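Local coordinates for protein beta-glycosidase (Bacteroides caccae, PDB 6T2R) that probably acts as a glycoside hydrolase family 16 endo-acting O-glycanase that cleaves mucin glycan chains internally, an early step in mucin breakdown by gut bacteria, at residues P55-Q58 against N59-F63; P181-E185 against D186-Y190. All coordinates share one frame; numbering follows the deposited sequence.

Contact 1: residues P55-Q58 against N59-F63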
ATOM      1  N   PRO A  55     -12.188   9.833  -4.897  1.00 40.20           N
ATOM      2  CA  PRO A  55     -11.038   9.627  -5.790  1.00 38.68           C
ATOM      3  C   PRO A  55     -11.140   8.287  -6.534  1.00 38.64           C
ATOM      4  O   PRO A  55     -11.823   7.397  -6.026  1.00 37.74           O
ATOM      5  CB  PRO A  55      -9.789   9.677  -4.897  1.00 40.05           C
ATOM      6  CG  PRO A  55     -10.275  10.140  -3.503  1.00 40.30           C
ATOM      7  CD  PRO A  55     -11.789   9.998  -3.485  1.00 41.17           C
ATOM      8  N   ASP A  56     -10.492   8.187  -7.706  1.00 37.83           N
ATOM      9  CA  ASP A  56     -10.527   7.010  -8.623  1.00 39.14           C
ATOM     10  C   ASP A  56     -10.254   5.708  -7.854  1.00 41.48           C
ATOM     11  O   ASP A  56     -10.807   4.651  -8.238  1.00 38.56           O
ATOM     12  CB  ASP A  56      -9.479   7.085  -9.747  1.00 39.04           C
ATOM     13  CG  ASP A  56      -9.886   7.908 -10.954  1.00 44.53           C
ATOM     14  OD1 ASP A  56     -10.934   8.561 -10.879  1.00 52.28           O
ATOM     15  OD2 ASP A  56      -9.144   7.899 -11.959  1.00 41.66           O
ATOM     16  N   TRP A  57      -9.395   5.767  -6.836  1.00 37.68           N
ATOM     17  CA  TRP A  57      -8.963   4.564  -6.095  1.00 35.36           C
ATOM     18  C   TRP A  57     -10.091   4.134  -5.168  1.00 29.43           C
ATOM     19  O   TRP A  57     -10.210   2.928  -4.947  1.00 27.88           O
ATOM     20  CB  TRP A  57      -7.655   4.823  -5.338  1.00 31.24           C
ATOM     21  CG  TRP A  57      -7.819   5.536  -4.036  1.00 29.13           C
ATOM     22  CD1 TRP A  57      -7.720   6.880  -3.809  1.00 28.32           C
ATOM     23  CD2 TRP A  57      -8.094   4.937  -2.765  1.00 27.10           C
ATOM     24  NE1 TRP A  57      -7.886   7.153  -2.482  1.00 26.91           N
ATOM     25  CE2 TRP A  57      -8.108   5.982  -1.814  1.00 25.53           C
ATOM     26  CE3 TRP A  57      -8.288   3.620  -2.330  1.00 27.25           C
ATOM     27  CZ2 TRP A  57      -8.335   5.756  -0.462  1.00 25.38           C
ATOM     28  CZ3 TRP A  57      -8.531   3.404  -0.987  1.00 25.79           C
ATOM     29  CH2 TRP A  57      -8.527   4.454  -0.067  1.00 24.43           C
ATOM     30  N   GLN A  58     -10.845   5.094  -4.639  1.00 28.11           N
ATOM     31  CA  GLN A  58     -11.790   4.858  -3.519  1.00 30.51           C
ATOM     32  C   GLN A  58     -13.240   4.742  -4.025  1.00 31.92           C
ATOM     33  O   GLN A  58     -14.119   4.452  -3.192  1.00 32.15           O
ATOM     34  CB  GLN A  58     -11.635   5.962  -2.487  1.00 29.62           C
ATOM     35  CG  GLN A  58     -11.891   5.456  -1.079  1.00 30.14           C
ATOM     36  CD  GLN A  58     -11.829   6.586  -0.102  1.00 31.11           C
ATOM     37  OE1 GLN A  58     -11.491   7.701  -0.484  1.00 31.31           O
ATOM     38  NE2 GLN A  58     -12.138   6.292   1.154  1.00 34.08           N
ATOM     39  N   ASN A  59     -13.447   5.016  -5.320  1.00 33.08           N
ATOM     40  CA  ASN A  59     -14.688   4.832  -6.113  1.00 36.42           C
ATOM     41  C   ASN A  59     -15.507   3.590  -5.797  1.00 37.88           C
ATOM     42  O   ASN A  59     -16.732   3.639  -5.969  1.00 39.47           O
ATOM     43  CB  ASN A  59     -14.357   4.464  -7.560  1.00 36.60           C
ATOM     44  CG  ASN A  59     -14.505   5.705  -8.349  1.00 35.49           C
ATOM     45  OD1 ASN A  59     -14.927   6.658  -7.748  1.00 47.41           O
ATOM     46  ND2 ASN A  59     -14.182   5.694  -9.617  1.00 44.11           N
ATOM     47  N   THR A  60     -14.824   2.475  -5.631  1.00 32.41           N
ATOM     48  CA  THR A  60     -15.425   1.125  -5.688  1.00 33.47           C
ATOM     49  C   THR A  60     -15.443   0.504  -4.294  1.00 31.53           C
ATOM     50  O   THR A  60     -15.964  -0.647  -4.166  1.00 34.40           O
ATOM     51  CB  THR A  60     -14.605   0.305  -6.685  1.00 34.54           C
ATOM     52  OG1 THR A  60     -13.234   0.361  -6.255  1.00 30.92           O
ATOM     53  CG2 THR A  60     -14.776   0.825  -8.099  1.00 33.34           C
ATOM     54  N   GLN A  61     -14.838   1.194  -3.313  1.00 31.55           N
ATOM     55  CA  GLN A  61     -14.523   0.595  -1.989  1.00 31.20           C
ATOM     56  C   GLN A  61     -15.864   0.277  -1.356  1.00 32.16           C
ATOM     57  O   GLN A  61     -16.800   1.072  -1.597  1.00 31.04           O
ATOM     58  CB  GLN A  61     -13.646   1.528  -1.167  1.00 30.07           C
ATOM     59  CG  GLN A  61     -12.275   1.757  -1.806  1.00 32.53           C
ATOM     60  CD  GLN A  61     -11.372   0.538  -1.939  1.00 31.57           C
ATOM     61  OE1 GLN A  61     -11.389  -0.367  -1.099  1.00 26.85           O
ATOM     62  NE2 GLN A  61     -10.573   0.509  -3.005  1.00 23.57           N
ATOM     63  N   SER A  62     -15.974  -0.870  -0.701  1.00 31.88           N
ATOM     64  CA  SER A  62     -17.294  -1.472  -0.341  1.00 30.70           C
ATOM     65  C   SER A  62     -17.198  -2.248   0.968  1.00 31.66           C
ATOM     66  O   SER A  62     -16.137  -2.871   1.221  1.00 33.62           O
ATOM     67  CB  SER A  62     -17.778  -2.351  -1.438  1.00 29.44           C
ATOM     68  OG  SER A  62     -18.887  -3.115  -1.039  1.00 27.09           O
ATOM     69  N   PHE A  63     -18.284  -2.237   1.744  1.00 32.16           N
ATOM     70  CA  PHE A  63     -18.441  -3.071   2.966  1.00 35.05           C
ATOM     71  C   PHE A  63     -19.045  -4.431   2.590  1.00 33.04           C
ATOM     72  O   PHE A  63     -19.137  -5.294   3.442  1.00 30.27           O
ATOM     73  CB  PHE A  63     -19.260  -2.345   4.034  1.00 36.60           C
ATOM     74  CG  PHE A  63     -18.561  -1.154   4.644  1.00 40.12           C
ATOM     75  CD1 PHE A  63     -17.189  -0.980   4.528  1.00 39.37           C
ATOM     76  CD2 PHE A  63     -19.282  -0.200   5.339  1.00 39.36           C
ATOM     77  CE1 PHE A  63     -16.563   0.121   5.085  1.00 42.37           C
ATOM     78  CE2 PHE A  63     -18.649   0.895   5.906  1.00 43.90           C
ATOM     79  CZ  PHE A  63     -17.291   1.051   5.783  1.00 41.65           C
TER
HETATM   80  O   HOH W   1     -11.344   1.468  -7.604  1.00 31.00           O
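The side-chain amide of Q61 turns back on the main chain of W57, four residues earlier. Q61 NE2 donates to W57 O at 3.1 Å. The bond is nearly straight, with an angle of 168° at the hydrogen. W57 O lies close to the amide plane of Q61, and NE2 reaches it tilted 21° from the carbonyl plane. The bend at chi2 of Q61 (-64°) curls the amide back over the turn. NE2 also donates to M234 O, so the amide spans two carbonyls of different loops.

Two backbone turns follow each other here. P55 O accepts from Q58 N and also from N59 N, the latter at 3.0 Å. D56 and W57 have helical backbone angles, so the two bonds wind the chain through about one helical turn. Next comes a type I beta turn from Q58 to Q61. Its closing bond, Q61 N to Q58 O, is weak at 3.3 Å.

Water 1 joins W57 O to T60 OG1 within the same loop. T60 OG1 is also hydrogen-bonded to T94 OG1 on strand 92-98.

Side-chain packing is sparse. Q58 CG meets Q61 CG at 3.8 Å, and the two side chains cross at about a right angle. Within 55-58, Q58 CB lies over the centre of the W57 ring, 3.6 Å above its plane. Q61 NE2 passes obliquely by the ring, 3.9 Å from W57 CE3. Beyond the loop, the W57 ring makes an edge-to-face stack with W127 of strand 125-130.

Within 55-61 the turns are closed by backbone bonds and by the Q61 amide. The NE2 of buried Q61 donates to W57 O in the loop and to M234 O outside it. These two bonds fix the amide's orientation and tie the turn to M234, just after strand 228-233.

Contact 2: residues P181-E185 against D186-Y190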
ATOM      1  N   PRO A 181      10.228  -5.475 -12.553  1.00 32.62           N
ATOM      2  CA  PRO A 181       9.496  -6.682 -12.911  1.00 35.95           C
ATOM      3  C   PRO A 181       9.154  -7.482 -11.654  1.00 35.51           C
ATOM      4  O   PRO A 181       9.928  -7.411 -10.682  1.00 31.34           O
ATOM      5  CB  PRO A 181      10.446  -7.491 -13.827  1.00 34.80           C
ATOM      6  CG  PRO A 181      11.529  -6.490 -14.238  1.00 36.52           C
ATOM      7  CD  PRO A 181      11.586  -5.462 -13.120  1.00 35.61           C
ATOM      8  N   ILE A 182       8.074  -8.258 -11.765  1.00 32.94           N
ATOM      9  CA  ILE A 182       7.645  -9.256 -10.750  1.00 32.51           C
ATOM     10  C   ILE A 182       7.461 -10.630 -11.410  1.00 33.24           C
ATOM     11  O   ILE A 182       7.418 -10.714 -12.640  1.00 32.68           O
ATOM     12  CB  ILE A 182       6.349  -8.779 -10.058  1.00 33.08           C
ATOM     13  CG1 ILE A 182       5.187  -8.672 -11.041  1.00 29.43           C
ATOM     14  CG2 ILE A 182       6.579  -7.454  -9.327  1.00 32.50           C
ATOM     15  CD1 ILE A 182       3.849  -8.638 -10.364  1.00 30.52           C
ATOM     16  N   ASN A 183       7.326 -11.666 -10.589  1.00 33.78           N
ATOM     17  CA  ASN A 183       6.812 -12.991 -11.008  1.00 34.47           C
ATOM     18  C   ASN A 183       5.302 -12.908 -10.880  1.00 29.42           C
ATOM     19  O   ASN A 183       4.780 -13.076  -9.794  1.00 32.57           O
ATOM     20  CB  ASN A 183       7.421 -14.106 -10.156  1.00 38.04           C
ATOM     21  CG  ASN A 183       8.927 -14.051 -10.164  1.00 40.78           C
ATOM     22  OD1 ASN A 183       9.551 -13.901  -9.121  1.00 41.83           O
ATOM     23  ND2 ASN A 183       9.509 -14.095 -11.347  1.00 43.16           N
ATOM     24  N   PRO A 184       4.566 -12.582 -11.958  1.00 29.75           N
ATOM     25  CA  PRO A 184       3.170 -12.153 -11.844  1.00 32.52           C
ATOM     26  C   PRO A 184       2.200 -13.232 -11.342  1.00 34.93           C
ATOM     27  O   PRO A 184       1.145 -12.884 -10.802  1.00 35.18           O
ATOM     28  CB  PRO A 184       2.803 -11.672 -13.269  1.00 31.90           C
ATOM     29  CG  PRO A 184       3.764 -12.401 -14.176  1.00 32.19           C
ATOM     30  CD  PRO A 184       5.033 -12.621 -13.353  1.00 33.07           C
ATOM     31  N   GLU A 185       2.567 -14.506 -11.513  1.00 38.25           N
ATOM     32  CA  GLU A 185       1.718 -15.658 -11.109  1.00 41.25           C
ATOM     33  C   GLU A 185       2.133 -16.109  -9.695  1.00 36.64           C
ATOM     34  O   GLU A 185       1.415 -16.917  -9.128  1.00 34.41           O
ATOM     35  CB  GLU A 185       1.765 -16.779 -12.171  1.00 44.30           C
ATOM     36  CG  GLU A 185       1.338 -16.379 -13.614  1.00 48.59           C
ATOM     37  CD  GLU A 185       0.185 -15.383 -13.877  1.00 59.65           C
ATOM     38  OE1 GLU A 185      -0.875 -15.428 -13.201  1.00 58.76           O
ATOM     39  OE2 GLU A 185       0.322 -14.542 -14.801  1.00 64.48           O
ATOM     40  N   ASP A 186       3.201 -15.561  -9.114  1.00 31.68           N
ATOM     41  CA  ASP A 186       3.708 -15.985  -7.775  1.00 34.29           C
ATOM     42  C   ASP A 186       3.461 -14.926  -6.690  1.00 29.90           C
ATOM     43  O   ASP A 186       3.121 -13.765  -7.002  1.00 28.67           O
ATOM     44  CB  ASP A 186       5.222 -16.264  -7.812  1.00 39.40           C
ATOM     45  CG  ASP A 186       5.622 -17.363  -8.789  1.00 39.59           C
ATOM     46  OD1 ASP A 186       4.740 -18.085  -9.212  1.00 43.67           O
ATOM     47  OD2 ASP A 186       6.804 -17.462  -9.129  1.00 44.35           O
ATOM     48  N   PHE A 187       3.700 -15.314  -5.443  1.00 30.38           N
ATOM     49  CA  PHE A 187       3.841 -14.358  -4.330  1.00 33.05           C
ATOM     50  C   PHE A 187       5.106 -13.532  -4.579  1.00 35.60           C
ATOM     51  O   PHE A 187       6.130 -14.058  -5.053  1.00 38.10           O
ATOM     52  CB  PHE A 187       3.922 -15.046  -2.967  1.00 31.68           C
ATOM     53  CG  PHE A 187       2.597 -15.546  -2.450  1.00 35.71           C
ATOM     54  CD1 PHE A 187       1.726 -14.685  -1.785  1.00 33.31           C
ATOM     55  CD2 PHE A 187       2.233 -16.877  -2.588  1.00 29.85           C
ATOM     56  CE1 PHE A 187       0.497 -15.130  -1.328  1.00 34.45           C
ATOM     57  CE2 PHE A 187       1.015 -17.315  -2.103  1.00 30.54           C
ATOM     58  CZ  PHE A 187       0.137 -16.445  -1.502  1.00 30.75           C
ATOM     59  N   ASN A 188       5.035 -12.246  -4.257  1.00 31.18           N
ATOM     60  CA  ASN A 188       6.205 -11.350  -4.292  1.00 28.42           C
ATOM     61  C   ASN A 188       6.152 -10.564  -2.993  1.00 29.40           C
ATOM     62  O   ASN A 188       5.044 -10.390  -2.440  1.00 28.68           O
ATOM     63  CB  ASN A 188       6.154 -10.472  -5.523  1.00 28.70           C
ATOM     64  CG  ASN A 188       6.167 -11.253  -6.822  1.00 29.18           C
ATOM     65  OD1 ASN A 188       7.229 -11.533  -7.345  1.00 30.68           O
ATOM     66  ND2 ASN A 188       4.999 -11.535  -7.393  1.00 29.88           N
ATOM     67  N   VAL A 189       7.292 -10.086  -2.534  1.00 26.88           N
ATOM     68  CA  VAL A 189       7.383  -9.263  -1.294  1.00 28.52           C
ATOM     69  C   VAL A 189       7.639  -7.795  -1.674  1.00 28.78           C
ATOM     70  O   VAL A 189       8.749  -7.498  -2.141  1.00 30.08           O
ATOM     71  CB  VAL A 189       8.478  -9.792  -0.361  1.00 28.98           C
ATOM     72  CG1 VAL A 189       8.530  -8.977   0.935  1.00 30.79           C
ATOM     73  CG2 VAL A 189       8.265 -11.279  -0.064  1.00 30.62           C
ATOM     74  N   TYR A 190       6.653  -6.926  -1.443  1.00 26.63           N
ATOM     75  CA  TYR A 190       6.725  -5.465  -1.686  1.00 25.67           C
ATOM     76  C   TYR A 190       7.148  -4.773  -0.400  1.00 25.45           C
ATOM     77  O   TYR A 190       6.517  -5.023   0.652  1.00 26.24           O
ATOM     78  CB  TYR A 190       5.392  -4.985  -2.270  1.00 25.25           C
ATOM     79  CG  TYR A 190       4.981  -5.784  -3.488  1.00 26.02           C
ATOM     80  CD1 TYR A 190       5.534  -5.515  -4.725  1.00 24.31           C
ATOM     81  CD2 TYR A 190       4.112  -6.864  -3.389  1.00 25.25           C
ATOM     82  CE1 TYR A 190       5.198  -6.258  -5.841  1.00 24.13           C
ATOM     83  CE2 TYR A 190       3.760  -7.622  -4.491  1.00 22.89           C
ATOM     84  CZ  TYR A 190       4.298  -7.305  -5.725  1.00 25.51           C
ATOM     85  OH  TYR A 190       3.953  -8.029  -6.831  1.00 24.49           O
TER
HETATM   86  O   HOH W   2       8.598 -14.310  -6.443  1.00 31.16           O
HETATM   87  O   HOH W   3       1.624 -12.274  -8.179  1.00 24.01           O
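The side-chain amide of N188 pairs with the backbone of N183 through two hydrogen bonds. N188 ND2 donates to N183 O at 2.9 Å, with an angle of 170° at the hydrogen. N183 N donates to N188 OD1 at 3.2 Å. The amide therefore acts like a peptide group of a neighbouring strand, giving one donor and one acceptor. N188 CG is anti to its own carbonyl carbon (chi1 -60°), which carries the amide across to the loop.

N183 O is held twice. D186 N also reaches it, at 3.0 Å, and closes the type I beta turn from N183 to D186. The two donors come from opposite faces, both well out of the carbonyl plane and not on its lone pairs. N188 OD1 has a second donor too, N204 ND2.

Water 2 lies in hydrogen-bonding range of N183 OD1 and, at 2.8 Å, of F187 O, with more acceptors around it than its protons can serve. Water 3 donates to P184 O at 2.7 Å; its very short approach to D186 O is doubtful.

The remaining contacts are apolar or loose. I182 CG2 lies at the edge of the Y190 ring, near its plane, 3.9 Å from Y190 CE1. I182 CD1 comes to 3.6 Å from Y190 OH, and the two side chains cross at about a right angle. Both also touch V156 of strand 155-161. At the exposed side of the turn, D186 OD2 rests near N183 CB, with its carboxylate plane 46° from the N183 amide plane.

I182 bonds through its backbone to S154, whereas N188 bonds to A114 on strand 108-116. The chain is leaving one strand neighbour for another here. The buried N188 amide satisfies the backbone N and O of N183, where the chain passes between strand partners.

Contact 1 comes first along the chain and closes well before contact 2 opens. Their centres are about 24 Å apart and their nearest atoms about 16 Å, so they do not touch. The centre of each lies about 15 Å from the centre of the chain. Contact 1 is in the long loop between strands 48-49 and 68-71, and leans on strands 92-98 and 228-233. Contact 2 is the short turn from strand 177-181 into strand 187-195, which pairs with strands 108-116 and 198-203. Both shape connections in the antiparallel beta fold, consistent with the beta-jelly roll of family 16. One settles a long loop, the other a short link between two strands that have different partners.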